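Local coordinates for uncharacterized bacterial lipoprotein (Bacteroides thetaiotaomicron VPI-5482, PDB 3GF6), which is of unknown function but is a bacterial lipoprotein of all-beta fold from a gut bacterium, at residues 8-13 against 143-148; 57-62 against 192-197; 101-106 against 183-188; 138-143 against 152-157. All blocks are in the same frame, centred on the assembly; numbering follows the deposited sequence.

Interaction 1: 8-13 against 143-148; sequences YPVGDV and QPYPPA
Y145 lies across the backbone and ring of Y8 and reaches P9 with its hydroxyl. Its CG is anti to the backbone N (chi1 -165°), which brings that atom up to Y8 CD1. CB begins the contact 3.7 Å from Y8 CD1, and CG comes closer to the same atom, at 3.4 Å. Farther out, CD2 meets Y8 CB, while CE2 packs against Y8 C. Y8 CA sits over this ring face, 3.9 Å from the Y145 centroid, as a CH-pi contact. The two aromatic planes are inclined at 47°, an oblique pair. At the tip, Y145 OH donates a 2.6 Å hydrogen bond to P9 O, in the carbonyl plane and on a lone pair, while P9 CD packs beside the hydroxyl. The opposite ring face receives CB of P146, whose preceding peptide bond is cis. V10 CG2 then meets P147 CG at 3.8 Å, an apolar patch well suited to branched and cyclic side chains. An alanine in place of Y145 would probably leave P9 O without this donor and open a gap between Y8 and P146. Y8 directs its own hydroxyl to N93. Tyrosine thus suits position 145 because one residue supplies both a broad apolar face and a polar tip, joining the N-terminal segment to the loop before strand 153-158 by packing and a directed bond.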
loop_
_atom_site.group_PDB
_atom_site.type_symbol
_atom_site.label_atom_id
_atom_site.label_comp_id
_atom_site.label_asym_id
_atom_site.label_seq_id
_atom_site.Cartn_x
_atom_site.Cartn_y
_atom_site.Cartn_z
ATOM N N TYR A 8 1.406 8.712 -12.846
ATOM C CA TYR A 8 2.456 7.935 -12.209
ATOM C C TYR A 8 2.256 6.395 -12.300
ATOM O O TYR A 8 2.146 5.714 -11.273
ATOM C CB TYR A 8 2.513 8.324 -10.748
ATOM C CG TYR A 8 2.903 9.762 -10.422
ATOM C CD1 TYR A 8 4.060 10.342 -10.938
ATOM C CD2 TYR A 8 2.161 10.495 -9.522
ATOM C CE1 TYR A 8 4.458 11.659 -10.573
ATOM C CE2 TYR A 8 2.527 11.805 -9.162
ATOM C CZ TYR A 8 3.695 12.366 -9.659
ATOM O OH TYR A 8 4.051 13.654 -9.279
ATOM N N PRO A 9 2.227 5.840 -13.530
ATOM C CA PRO A 9 1.993 4.403 -13.693
ATOM C C PRO A 9 3.180 3.525 -13.280
ATOM O O PRO A 9 4.337 3.879 -13.516
ATOM C CB PRO A 9 1.722 4.251 -15.197
ATOM C CG PRO A 9 2.555 5.335 -15.840
ATOM C CD PRO A 9 2.483 6.506 -14.809
ATOM N N VAL A 10 2.868 2.367 -12.725
ATOM C CA VAL A 10 3.850 1.331 -12.463
ATOM C C VAL A 10 3.244 0.069 -12.976
ATOM O O VAL A 10 2.100 -0.260 -12.624
ATOM C CB VAL A 10 4.191 1.224 -10.989
ATOM C CG1 VAL A 10 5.079 -0.024 -10.692
ATOM C CG2 VAL A 10 4.850 2.537 -10.517
ATOM N N GLY A 11 4.018 -0.642 -13.802
ATOM C CA GLY A 11 3.580 -1.868 -14.420
ATOM C C GLY A 11 3.998 -3.124 -13.666
ATOM O O GLY A 11 3.843 -3.223 -12.446
ATOM N N ASP A 12 4.558 -4.087 -14.412
ATOM C CA ASP A 12 4.967 -5.365 -13.820
ATOM C C ASP A 12 6.340 -5.222 -13.177
ATOM O O ASP A 12 7.360 -5.635 -13.713
ATOM C CB ASP A 12 4.918 -6.482 -14.854
ATOM C CG ASP A 12 3.542 -6.610 -15.519
ATOM O OD1 ASP A 12 2.490 -6.427 -14.832
ATOM O OD2 ASP A 12 3.521 -6.901 -16.741
ATOM N N VAL A 13 6.354 -4.585 -12.016
ATOM C CA VAL A 13 7.579 -4.218 -11.360
ATOM C C VAL A 13 7.705 -5.051 -10.087
ATOM O O VAL A 13 6.729 -5.276 -9.378
ATOM C CB VAL A 13 7.611 -2.726 -11.016
ATOM C CG1 VAL A 13 8.747 -2.425 -10.076
ATOM C CG2 VAL A 13 7.722 -1.918 -12.270
ATOM N N GLN A 143 4.819 8.027 -2.502
ATOM C CA GLN A 143 4.741 8.036 -3.969
ATOM C C GLN A 143 5.980 8.635 -4.684
ATOM O O GLN A 143 5.833 9.455 -5.576
ATOM C CB GLN A 143 3.447 8.699 -4.447
ATOM C CG GLN A 143 2.957 8.162 -5.805
ATOM C CD GLN A 143 1.724 8.829 -6.346
ATOM O OE1 GLN A 143 1.379 9.972 -5.990
ATOM N NE2 GLN A 143 1.046 8.136 -7.190
ATOM N N PRO A 144 7.212 8.200 -4.306
ATOM C CA PRO A 144 8.360 8.668 -5.087
ATOM C C PRO A 144 8.276 8.092 -6.496
ATOM O O PRO A 144 7.910 6.929 -6.660
ATOM C CB PRO A 144 9.559 8.066 -4.343
ATOM C CG PRO A 144 9.001 6.785 -3.726
ATOM C CD PRO A 144 7.598 7.191 -3.295
ATOM N N TYR A 145 8.614 8.882 -7.508
ATOM C CA TYR A 145 8.407 8.426 -8.878
ATOM C C TYR A 145 9.549 8.823 -9.793
ATOM O O TYR A 145 9.972 9.980 -9.813
ATOM C CB TYR A 145 7.111 8.982 -9.449
ATOM C CG TYR A 145 6.703 8.242 -10.690
ATOM C CD1 TYR A 145 7.056 8.689 -11.962
ATOM C CD2 TYR A 145 6.009 7.052 -10.586
ATOM C CE1 TYR A 145 6.675 7.972 -13.113
ATOM C CE2 TYR A 145 5.639 6.326 -11.729
ATOM C CZ TYR A 145 5.979 6.796 -12.982
ATOM O OH TYR A 145 5.602 6.077 -14.092
ATOM N N PRO A 146 10.038 7.868 -10.595
ATOM C CA PRO A 146 9.668 6.456 -10.692
ATOM C C PRO A 146 10.290 5.673 -9.531
ATOM O O PRO A 146 11.439 5.904 -9.177
ATOM C CB PRO A 146 10.244 6.020 -12.040
ATOM C CG PRO A 146 10.909 7.215 -12.627
ATOM C CD PRO A 146 11.085 8.220 -11.567
ATOM N N PRO A 147 9.517 4.783 -8.896
ATOM C CA PRO A 147 9.995 4.192 -7.645
ATOM C C PRO A 147 11.315 3.412 -7.767
ATOM O O PRO A 147 12.160 3.420 -6.829
ATOM C CB PRO A 147 8.844 3.274 -7.212
ATOM C CG PRO A 147 7.830 3.282 -8.287
ATOM C CD PRO A 147 8.175 4.318 -9.299
ATOM N N ALA A 148 11.546 2.794 -8.918
ATOM C CA ALA A 148 12.795 2.059 -9.120
ATOM C C ALA A 148 14.046 2.919 -8.952
ATOM O O ALA A 148 15.100 2.376 -8.625
ATOM C CB ALA A 148 12.797 1.356 -10.498
#

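Interaction 2: 57-62 against 192-197; sequences LTFMID and LFINLA
Two strands of an antiparallel sheet pair here, with L57 facing L196, F59 facing I194 and I61 facing L192 as hydrogen-bonded pairs. Each pair exchanges two backbone bonds; the L196 N to L57 O bond is 2.8 Å long. On the sheet face that carries F59, the CG of F59 stands between its backbone N and carbonyl carbon (chi1 54°), a crowded position. The ring's CE1 meets I194 CD1 at 3.6 Å, and L196 CD1 lies at its edge, 3.7 Å from CE2. An alanine in place of F59 would probably open a gap beside I194 and L196. Nearby, I61 CB and L192 CB lie side by side, their chains pointing the same way. On the other face, T58 OG1 donates to N195 OD1 over 2.6 Å from above the carbonyl plane (49° out of it). Asparagine suits this place because its ND2 also hydrogen-bonds D132, so the one amide accepts from T58 and donates to D132. Selenomethionine M60 places CB 3.7 Å from F193 CD1. Strand 82-85 flanks 57-62 and strand 129-139 flanks 192-197, while strand 203-219 of the second sheet packs against the face of L57, F59, I61 and L192.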
loop_
_atom_site.group_PDB
_atom_site.type_symbol
_atom_site.label_atom_id
_atom_site.label_comp_id
_atom_site.label_asym_id
_atom_site.label_seq_id
_atom_site.Cartn_x
_atom_site.Cartn_y
_atom_site.Cartn_z
ATOM N N LEU A 57 -10.147 7.294 -12.677
ATOM C CA LEU A 57 -10.146 7.386 -11.208
ATOM C C LEU A 57 -8.786 6.966 -10.647
ATOM O O LEU A 57 -8.447 5.770 -10.660
ATOM C CB LEU A 57 -11.257 6.515 -10.638
ATOM C CG LEU A 57 -12.699 6.807 -11.073
ATOM C CD1 LEU A 57 -13.584 5.608 -10.680
ATOM C CD2 LEU A 57 -13.208 8.097 -10.447
ATOM N N THR A 58 -8.052 7.938 -10.126
ATOM C CA THR A 58 -6.718 7.708 -9.533
ATOM C C THR A 58 -6.876 7.804 -8.015
ATOM O O THR A 58 -7.371 8.830 -7.495
ATOM C CB THR A 58 -5.719 8.711 -10.037
ATOM O OG1 THR A 58 -5.766 8.750 -11.474
ATOM C CG2 THR A 58 -4.324 8.310 -9.533
ATOM N N PHE A 59 -6.490 6.742 -7.296
ATOM C CA PHE A 59 -6.641 6.728 -5.840
ATOM C C PHE A 59 -5.653 5.846 -5.172
ATOM O O PHE A 59 -5.013 5.010 -5.832
ATOM C CB PHE A 59 -8.077 6.371 -5.398
ATOM C CG PHE A 59 -8.597 5.094 -5.967
ATOM C CD1 PHE A 59 -8.308 3.858 -5.390
ATOM C CD2 PHE A 59 -9.373 5.116 -7.099
ATOM C CE1 PHE A 59 -8.796 2.669 -5.999
ATOM C CE2 PHE A 59 -9.863 3.946 -7.670
ATOM C CZ PHE A 59 -9.589 2.737 -7.105
HETATM N N MSE A 60 -5.471 6.068 -3.863
HETATM C CA MSE A 60 -4.572 5.251 -3.121
HETATM C C MSE A 60 -5.252 4.678 -1.880
HETATM O O MSE A 60 -6.301 5.157 -1.445
HETATM C CB MSE A 60 -3.274 6.007 -2.771
HETATM C CG MSE A 60 -3.501 7.118 -1.887
HETATM SE SE MSE A 60 -3.226 6.651 -0.000
HETATM C CE MSE A 60 -3.270 8.555 0.389
ATOM N N ILE A 61 -4.631 3.615 -1.373
ATOM C CA ILE A 61 -5.168 2.886 -0.230
ATOM C C ILE A 61 -4.157 2.996 0.905
ATOM O O ILE A 61 -2.942 2.713 0.755
ATOM C CB ILE A 61 -5.412 1.390 -0.539
ATOM C CG1 ILE A 61 -6.306 1.209 -1.760
ATOM C CG2 ILE A 61 -5.988 0.664 0.726
ATOM C CD1 ILE A 61 -7.657 1.863 -1.640
ATOM N N ASP A 62 -4.646 3.422 2.070
ATOM C CA ASP A 62 -3.864 3.322 3.316
ATOM C C ASP A 62 -4.096 1.908 3.824
ATOM O O ASP A 62 -5.228 1.538 4.152
ATOM C CB ASP A 62 -4.329 4.321 4.390
ATOM C CG ASP A 62 -3.925 5.772 4.080
ATOM O OD1 ASP A 62 -3.203 6.055 3.109
ATOM O OD2 ASP A 62 -4.375 6.662 4.811
ATOM N N LEU A 192 -1.258 0.984 -1.335
ATOM C CA LEU A 192 -1.534 0.657 -2.730
ATOM C C LEU A 192 -1.768 1.956 -3.504
ATOM O O LEU A 192 -2.437 2.887 -3.012
ATOM C CB LEU A 192 -2.770 -0.218 -2.907
ATOM C CG LEU A 192 -2.786 -1.599 -2.255
ATOM C CD1 LEU A 192 -4.132 -2.314 -2.553
ATOM C CD2 LEU A 192 -1.653 -2.433 -2.748
ATOM N N PHE A 193 -1.220 2.020 -4.704
ATOM C CA PHE A 193 -1.468 3.104 -5.650
ATOM C C PHE A 193 -2.167 2.520 -6.884
ATOM O O PHE A 193 -1.703 1.489 -7.419
ATOM C CB PHE A 193 -0.129 3.800 -5.999
ATOM C CG PHE A 193 0.473 4.543 -4.836
ATOM C CD1 PHE A 193 0.030 5.803 -4.484
ATOM C CD2 PHE A 193 1.508 4.012 -4.127
ATOM C CE1 PHE A 193 0.527 6.449 -3.397
ATOM C CE2 PHE A 193 2.042 4.672 -3.049
ATOM C CZ PHE A 193 1.590 5.934 -2.712
ATOM N N ILE A 194 -3.319 3.103 -7.240
ATOM C CA ILE A 194 -4.218 2.558 -8.258
ATOM C C ILE A 194 -4.658 3.627 -9.248
ATOM O O ILE A 194 -4.841 4.790 -8.883
ATOM C CB ILE A 194 -5.483 1.894 -7.598
ATOM C CG1 ILE A 194 -5.077 0.690 -6.778
ATOM C CG2 ILE A 194 -6.537 1.445 -8.692
ATOM C CD1 ILE A 194 -6.113 0.346 -5.675
ATOM N N ASN A 195 -4.861 3.244 -10.509
ATOM C CA ASN A 195 -5.599 4.083 -11.432
ATOM C C ASN A 195 -6.562 3.197 -12.218
ATOM O O ASN A 195 -6.180 2.140 -12.661
ATOM C CB ASN A 195 -4.705 4.822 -12.432
ATOM C CG ASN A 195 -5.506 5.775 -13.321
ATOM O OD1 ASN A 195 -6.299 6.580 -12.812
ATOM N ND2 ASN A 195 -5.362 5.642 -14.654
ATOM N N LEU A 196 -7.808 3.607 -12.319
ATOM C CA LEU A 196 -8.766 2.912 -13.206
ATOM C C LEU A 196 -9.076 3.761 -14.426
ATOM O O LEU A 196 -9.187 4.976 -14.341
ATOM C CB LEU A 196 -10.088 2.636 -12.490
ATOM C CG LEU A 196 -10.029 2.079 -11.066
ATOM C CD1 LEU A 196 -11.453 1.981 -10.432
ATOM C CD2 LEU A 196 -9.318 0.731 -11.022
ATOM N N ALA A 197 -9.227 3.090 -15.566
ATOM C CA ALA A 197 -9.662 3.707 -16.820
ATOM C C ALA A 197 -10.993 3.086 -17.187
ATOM O O ALA A 197 -11.207 1.892 -16.997
ATOM C CB ALA A 197 -8.586 3.491 -17.928
#

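Interaction 3: 101-106 against 183-188; sequences PIYTSQ and LSFSQL
L188 meets the bend at I102 and Y103, and its carbonyl takes up both of their backbone N-H groups. I102 N lies 2.7 Å from L188 O, nearly along the C=O axis although the angle at hydrogen is only 130°; the bond from Y103 N is weak. In return, L188 N gives Y103 O a nearly straight bond of 3.0 Å. The leucine CG is anti to the backbone N (chi1 -171°), which places it 4.1 Å from I102 CG2, and F215 of strand 203-219 packs against both residues, a dry side suited to branched aliphatic chains. Q187 belongs to the other, wetter face: its CB lies against P101 CB and its OE1 is 3.5 Å from P101 CG. A water donates to that OE1 and also bonds T104 OG1, so the polar ends of the non-hydrogen-bonded pair are joined through solvent. Past this last bridge, S105 N bonds S186 O at 2.9 Å. Serine suits the place because its short side chain fits against the backbone, CB 3.3 Å from F185 O, and still carries a hydroxyl, which bonds that of Y112. A second water donates to F185 O and lies within bonding distance of S105 OG. F185 CE1 approaches Y103 CD1 edge against edge. Two residues facing the single L188 make a classic beta bulge, here where strand 103-104 joins the start of strand 187-198.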
loop_
_atom_site.group_PDB
_atom_site.type_symbol
_atom_site.label_atom_id
_atom_site.label_comp_id
_atom_site.label_asym_id
_atom_site.label_seq_id
_atom_site.Cartn_x
_atom_site.Cartn_y
_atom_site.Cartn_z
ATOM N N PRO A 101 2.226 8.164 7.084
ATOM C CA PRO A 101 3.042 6.974 7.305
ATOM C C PRO A 101 2.368 5.921 8.225
ATOM O O PRO A 101 1.607 6.271 9.106
ATOM C CB PRO A 101 4.261 7.533 8.008
ATOM C CG PRO A 101 3.809 8.776 8.645
ATOM C CD PRO A 101 2.693 9.332 7.825
ATOM N N ILE A 102 2.681 4.654 8.015
ATOM C CA ILE A 102 2.207 3.584 8.873
ATOM C C ILE A 102 2.925 3.653 10.218
ATOM O O ILE A 102 2.364 3.272 11.247
ATOM C CB ILE A 102 2.361 2.199 8.152
ATOM C CG1 ILE A 102 1.563 1.125 8.875
ATOM C CG2 ILE A 102 3.855 1.765 8.035
ATOM C CD1 ILE A 102 1.516 -0.241 8.126
ATOM N N TYR A 103 4.183 4.115 10.217
ATOM C CA TYR A 103 4.962 4.228 11.454
ATOM C C TYR A 103 5.907 5.409 11.365
ATOM O O TYR A 103 6.446 5.674 10.299
ATOM C CB TYR A 103 5.766 2.951 11.697
ATOM C CG TYR A 103 6.421 2.880 13.046
ATOM C CD1 TYR A 103 7.733 3.275 13.212
ATOM C CD2 TYR A 103 5.745 2.378 14.153
ATOM C CE1 TYR A 103 8.353 3.211 14.429
ATOM C CE2 TYR A 103 6.402 2.310 15.418
ATOM C CZ TYR A 103 7.701 2.701 15.519
ATOM O OH TYR A 103 8.374 2.667 16.727
ATOM N N THR A 104 6.130 6.078 12.493
ATOM C CA THR A 104 7.042 7.239 12.596
ATOM C C THR A 104 8.184 6.939 13.543
ATOM O O THR A 104 7.959 6.576 14.694
ATOM C CB THR A 104 6.264 8.507 13.050
ATOM O OG1 THR A 104 5.281 8.777 12.061
ATOM C CG2 THR A 104 7.157 9.777 13.185
ATOM N N SER A 105 9.419 7.026 13.041
ATOM C CA SER A 105 10.595 6.865 13.848
ATOM C C SER A 105 10.946 8.152 14.589
ATOM O O SER A 105 10.693 9.286 14.105
ATOM C CB SER A 105 11.794 6.467 12.984
ATOM O OG SER A 105 12.922 6.183 13.793
ATOM N N GLN A 106 11.532 7.960 15.767
ATOM C CA GLN A 106 12.022 9.062 16.597
ATOM C C GLN A 106 13.541 8.981 16.860
ATOM O O GLN A 106 14.082 9.793 17.627
ATOM C CB GLN A 106 11.230 9.108 17.932
ATOM C CG GLN A 106 9.718 9.311 17.776
ATOM C CD GLN A 106 9.326 10.631 17.161
ATOM O OE1 GLN A 106 10.151 11.560 17.029
ATOM N NE2 GLN A 106 8.058 10.740 16.783
ATOM N N LEU A 183 16.955 -1.491 7.499
ATOM C CA LEU A 183 16.304 -0.350 6.894
ATOM C C LEU A 183 16.417 0.890 7.787
ATOM O O LEU A 183 16.356 0.774 9.013
ATOM C CB LEU A 183 14.853 -0.667 6.632
ATOM C CG LEU A 183 14.551 -1.923 5.813
ATOM C CD1 LEU A 183 13.016 -2.126 5.766
ATOM C CD2 LEU A 183 15.191 -1.809 4.403
ATOM N N SER A 184 16.592 2.049 7.143
ATOM C CA SER A 184 16.639 3.356 7.814
ATOM C C SER A 184 15.500 4.224 7.285
ATOM O O SER A 184 15.250 4.292 6.081
ATOM C CB SER A 184 17.973 4.076 7.571
ATOM O OG SER A 184 19.069 3.364 8.127
ATOM N N PHE A 185 14.788 4.882 8.185
ATOM C CA PHE A 185 13.783 5.855 7.782
ATOM C C PHE A 185 13.380 6.813 8.875
ATOM O O PHE A 185 13.434 6.458 10.066
ATOM C CB PHE A 185 12.521 5.169 7.262
ATOM C CG PHE A 185 11.885 4.205 8.255
ATOM C CD1 PHE A 185 11.021 4.666 9.263
ATOM C CD2 PHE A 185 12.115 2.837 8.147
ATOM C CE1 PHE A 185 10.447 3.784 10.145
ATOM C CE2 PHE A 185 11.534 1.962 9.038
ATOM C CZ PHE A 185 10.692 2.432 10.027
ATOM N N SER A 186 12.880 7.980 8.451
ATOM C CA SER A 186 12.169 8.905 9.324
ATOM C C SER A 186 10.744 8.453 9.483
ATOM O O SER A 186 10.223 8.367 10.583
ATOM C CB SER A 186 12.236 10.350 8.793
ATOM O OG SER A 186 11.300 11.190 9.447
ATOM N N GLN A 187 10.110 8.200 8.351
ATOM C CA GLN A 187 8.730 7.778 8.285
ATOM C C GLN A 187 8.635 6.619 7.294
ATOM O O GLN A 187 9.319 6.637 6.284
ATOM C CB GLN A 187 7.823 8.938 7.836
ATOM C CG GLN A 187 7.893 10.133 8.758
ATOM C CD GLN A 187 7.085 11.306 8.232
ATOM O OE1 GLN A 187 5.985 11.563 8.722
ATOM N NE2 GLN A 187 7.642 12.045 7.263
ATOM N N LEU A 188 7.805 5.624 7.622
ATOM C CA LEU A 188 7.576 4.435 6.797
ATOM C C LEU A 188 6.140 4.449 6.246
ATOM O O LEU A 188 5.155 4.580 7.012
ATOM C CB LEU A 188 7.808 3.177 7.640
ATOM C CG LEU A 188 7.838 1.824 6.923
ATOM C CD1 LEU A 188 9.053 1.727 6.006
ATOM C CD2 LEU A 188 7.832 0.671 7.983
HETATM O O HOH W 1 4.683 11.357 10.929
HETATM O O HOH W 2 14.985 6.950 12.184
#

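Interaction 4: 138-143 against 152-157; sequences LASLFQ and EVFMCK
L138 O is gripped by two backbone donors, F154 N at 2.9 Å and M155 N at 3.0 Å. Both residues face the single L138, which makes this a classic beta bulge; F154 supplies the extra residue by turning its backbone to a nearly helical psi of -38°. The pair is closed from the other side by L138 N, which donates to M155 O. Beyond the bulge, S140 N reaches E152 O with a bond of 2.8 Å, and that same oxygen lies above the centre of the F154 ring. The ring extends over the start of the connection: its CZ is 3.8 Å from S140 CB, and CD2 lies near A139 CA. E152 O also comes within 3.4 Å of A139 CB; alanine suits the site because its single methyl lies beside V153 CG2. On the buried side, L138 CB and CB of selenomethionine M155 meet at 3.9 Å, and Y178 of the other sheet packs against both side chains. At the outer end, E152 CG, anti to the carbonyl carbon (chi1 -70°), is the methylene that L141 CD1 meets at 3.6 Å; glutamate suits this rim with an apolar stem below a charged end. The pairing joins successive strands 129-139 and 153-158 as a hairpin with a long connection. Its chemistry is mainly the backbone's: the doubled bond to L138 O satisfies the extra N-H of the bulge.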
loop_
_atom_site.group_PDB
_atom_site.type_symbol
_atom_site.label_atom_id
_atom_site.label_comp_id
_atom_site.label_asym_id
_atom_site.label_seq_id
_atom_site.Cartn_x
_atom_site.Cartn_y
_atom_site.Cartn_z
ATOM N N LEU A 138 6.171 -0.328 -0.058
ATOM C CA LEU A 138 6.750 -0.004 1.253
ATOM C C LEU A 138 7.962 0.865 0.956
ATOM O O LEU A 138 8.814 0.469 0.182
ATOM C CB LEU A 138 7.194 -1.268 1.948
ATOM C CG LEU A 138 7.712 -1.166 3.354
ATOM C CD1 LEU A 138 6.469 -0.817 4.253
ATOM C CD2 LEU A 138 8.479 -2.492 3.768
ATOM N N ALA A 139 8.029 2.029 1.598
ATOM C CA ALA A 139 8.988 3.074 1.272
ATOM C C ALA A 139 9.137 4.068 2.415
ATOM O O ALA A 139 8.233 4.217 3.242
ATOM C CB ALA A 139 8.553 3.813 -0.010
ATOM N N SER A 140 10.264 4.764 2.439
ATOM C CA SER A 140 10.472 5.879 3.377
ATOM C C SER A 140 10.029 7.242 2.804
ATOM O O SER A 140 10.243 8.236 3.443
ATOM C CB SER A 140 11.923 5.900 3.842
ATOM O OG SER A 140 12.739 6.312 2.769
ATOM N N LEU A 141 9.472 7.264 1.577
ATOM C CA LEU A 141 8.842 8.436 0.951
ATOM C C LEU A 141 7.452 8.037 0.461
ATOM O O LEU A 141 7.211 6.851 0.225
ATOM C CB LEU A 141 9.666 8.919 -0.239
ATOM C CG LEU A 141 11.087 9.376 0.119
ATOM C CD1 LEU A 141 11.868 9.671 -1.152
ATOM C CD2 LEU A 141 11.035 10.612 1.065
ATOM N N PHE A 142 6.572 9.022 0.309
ATOM C CA PHE A 142 5.246 8.818 -0.249
ATOM C C PHE A 142 5.247 9.045 -1.760
ATOM O O PHE A 142 5.605 10.116 -2.227
ATOM C CB PHE A 142 4.218 9.750 0.447
ATOM C CG PHE A 142 2.816 9.480 0.049
ATOM C CD1 PHE A 142 2.288 9.996 -1.114
ATOM C CD2 PHE A 142 2.030 8.583 0.810
ATOM C CE1 PHE A 142 0.978 9.670 -1.516
ATOM C CE2 PHE A 142 0.719 8.263 0.430
ATOM C CZ PHE A 142 0.199 8.810 -0.736
ATOM N N GLN A 143 4.819 8.027 -2.502
ATOM C CA GLN A 143 4.741 8.036 -3.969
ATOM C C GLN A 143 5.980 8.635 -4.684
ATOM O O GLN A 143 5.833 9.455 -5.576
ATOM C CB GLN A 143 3.447 8.699 -4.447
ATOM C CG GLN A 143 2.957 8.162 -5.805
ATOM C CD GLN A 143 1.724 8.829 -6.346
ATOM O OE1 GLN A 143 1.379 9.972 -5.990
ATOM N NE2 GLN A 143 1.046 8.136 -7.190
ATOM N N GLU A 152 15.014 4.801 -1.328
ATOM C CA GLU A 152 13.952 4.926 -0.326
ATOM C C GLU A 152 12.782 3.964 -0.518
ATOM O O GLU A 152 11.944 3.778 0.390
ATOM C CB GLU A 152 13.408 6.357 -0.344
ATOM C CG GLU A 152 14.371 7.406 0.193
ATOM C CD GLU A 152 15.385 7.937 -0.788
ATOM O OE1 GLU A 152 15.316 7.604 -2.000
ATOM O OE2 GLU A 152 16.246 8.725 -0.307
ATOM N N VAL A 153 12.706 3.374 -1.698
ATOM C CA VAL A 153 11.703 2.350 -1.986
ATOM C C VAL A 153 12.247 0.986 -1.579
ATOM O O VAL A 153 13.256 0.495 -2.127
ATOM C CB VAL A 153 11.261 2.389 -3.463
ATOM C CG1 VAL A 153 10.408 1.177 -3.801
ATOM C CG2 VAL A 153 10.417 3.633 -3.709
ATOM N N PHE A 154 11.584 0.395 -0.584
ATOM C CA PHE A 154 12.028 -0.874 0.025
ATOM C C PHE A 154 11.371 -2.085 -0.662
ATOM O O PHE A 154 11.992 -3.132 -0.838
ATOM C CB PHE A 154 11.733 -0.891 1.539
ATOM C CG PHE A 154 12.382 0.245 2.314
ATOM C CD1 PHE A 154 13.632 0.739 1.968
ATOM C CD2 PHE A 154 11.683 0.872 3.357
ATOM C CE1 PHE A 154 14.204 1.802 2.678
ATOM C CE2 PHE A 154 12.246 1.931 4.053
ATOM C CZ PHE A 154 13.500 2.392 3.715
HETATM N N MSE A 155 10.094 -1.923 -1.036
HETATM C CA MSE A 155 9.330 -2.967 -1.697
HETATM C C MSE A 155 8.390 -2.290 -2.662
HETATM O O MSE A 155 7.675 -1.333 -2.319
HETATM C CB MSE A 155 8.510 -3.829 -0.719
HETATM C CG MSE A 155 7.910 -5.099 -1.338
HETATM SE SE MSE A 155 6.265 -5.664 -0.471
HETATM C CE MSE A 155 5.040 -4.254 -1.095
ATOM N N CYS A 156 8.384 -2.784 -3.886
ATOM C CA CYS A 156 7.450 -2.288 -4.891
ATOM C C CYS A 156 7.031 -3.470 -5.751
ATOM O O CYS A 156 7.860 -4.065 -6.432
ATOM C CB CYS A 156 8.093 -1.187 -5.763
ATOM S SG CYS A 156 6.933 -0.451 -6.936
ATOM N N LYS A 157 5.754 -3.807 -5.701
ATOM C CA LYS A 157 5.189 -4.922 -6.451
ATOM C C LYS A 157 3.954 -4.455 -7.202
ATOM O O LYS A 157 2.904 -4.128 -6.606
ATOM C CB LYS A 157 4.885 -6.141 -5.570
ATOM C CG LYS A 157 6.156 -6.850 -5.059
ATOM C CD LYS A 157 5.869 -7.870 -4.000
ATOM C CE LYS A 157 7.195 -8.351 -3.337
ATOM N NZ LYS A 157 8.225 -9.003 -4.231
#

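In the fold
Interaction 1 crosses the other three along the chain, while 3 lies within the span of 2, and 4 within that of 3; interactions 1, 2 and 3 thus tie early segments to late ones. Interaction 4 closes a hairpin, shares Q143 with interaction 1 and lies about 10 Å from it between centres; its centre is about 11 Å from that of interaction 3. Interactions 2 and 3, about 23 Å apart between centres, use different parts of strand 187-198. Interactions 2, 3 and 4 belong to one antiparallel sheet, and F142 packs on M60 and F193. Together with the second sheet, this is consistent with a beta sandwich of the C1q/TNF clan.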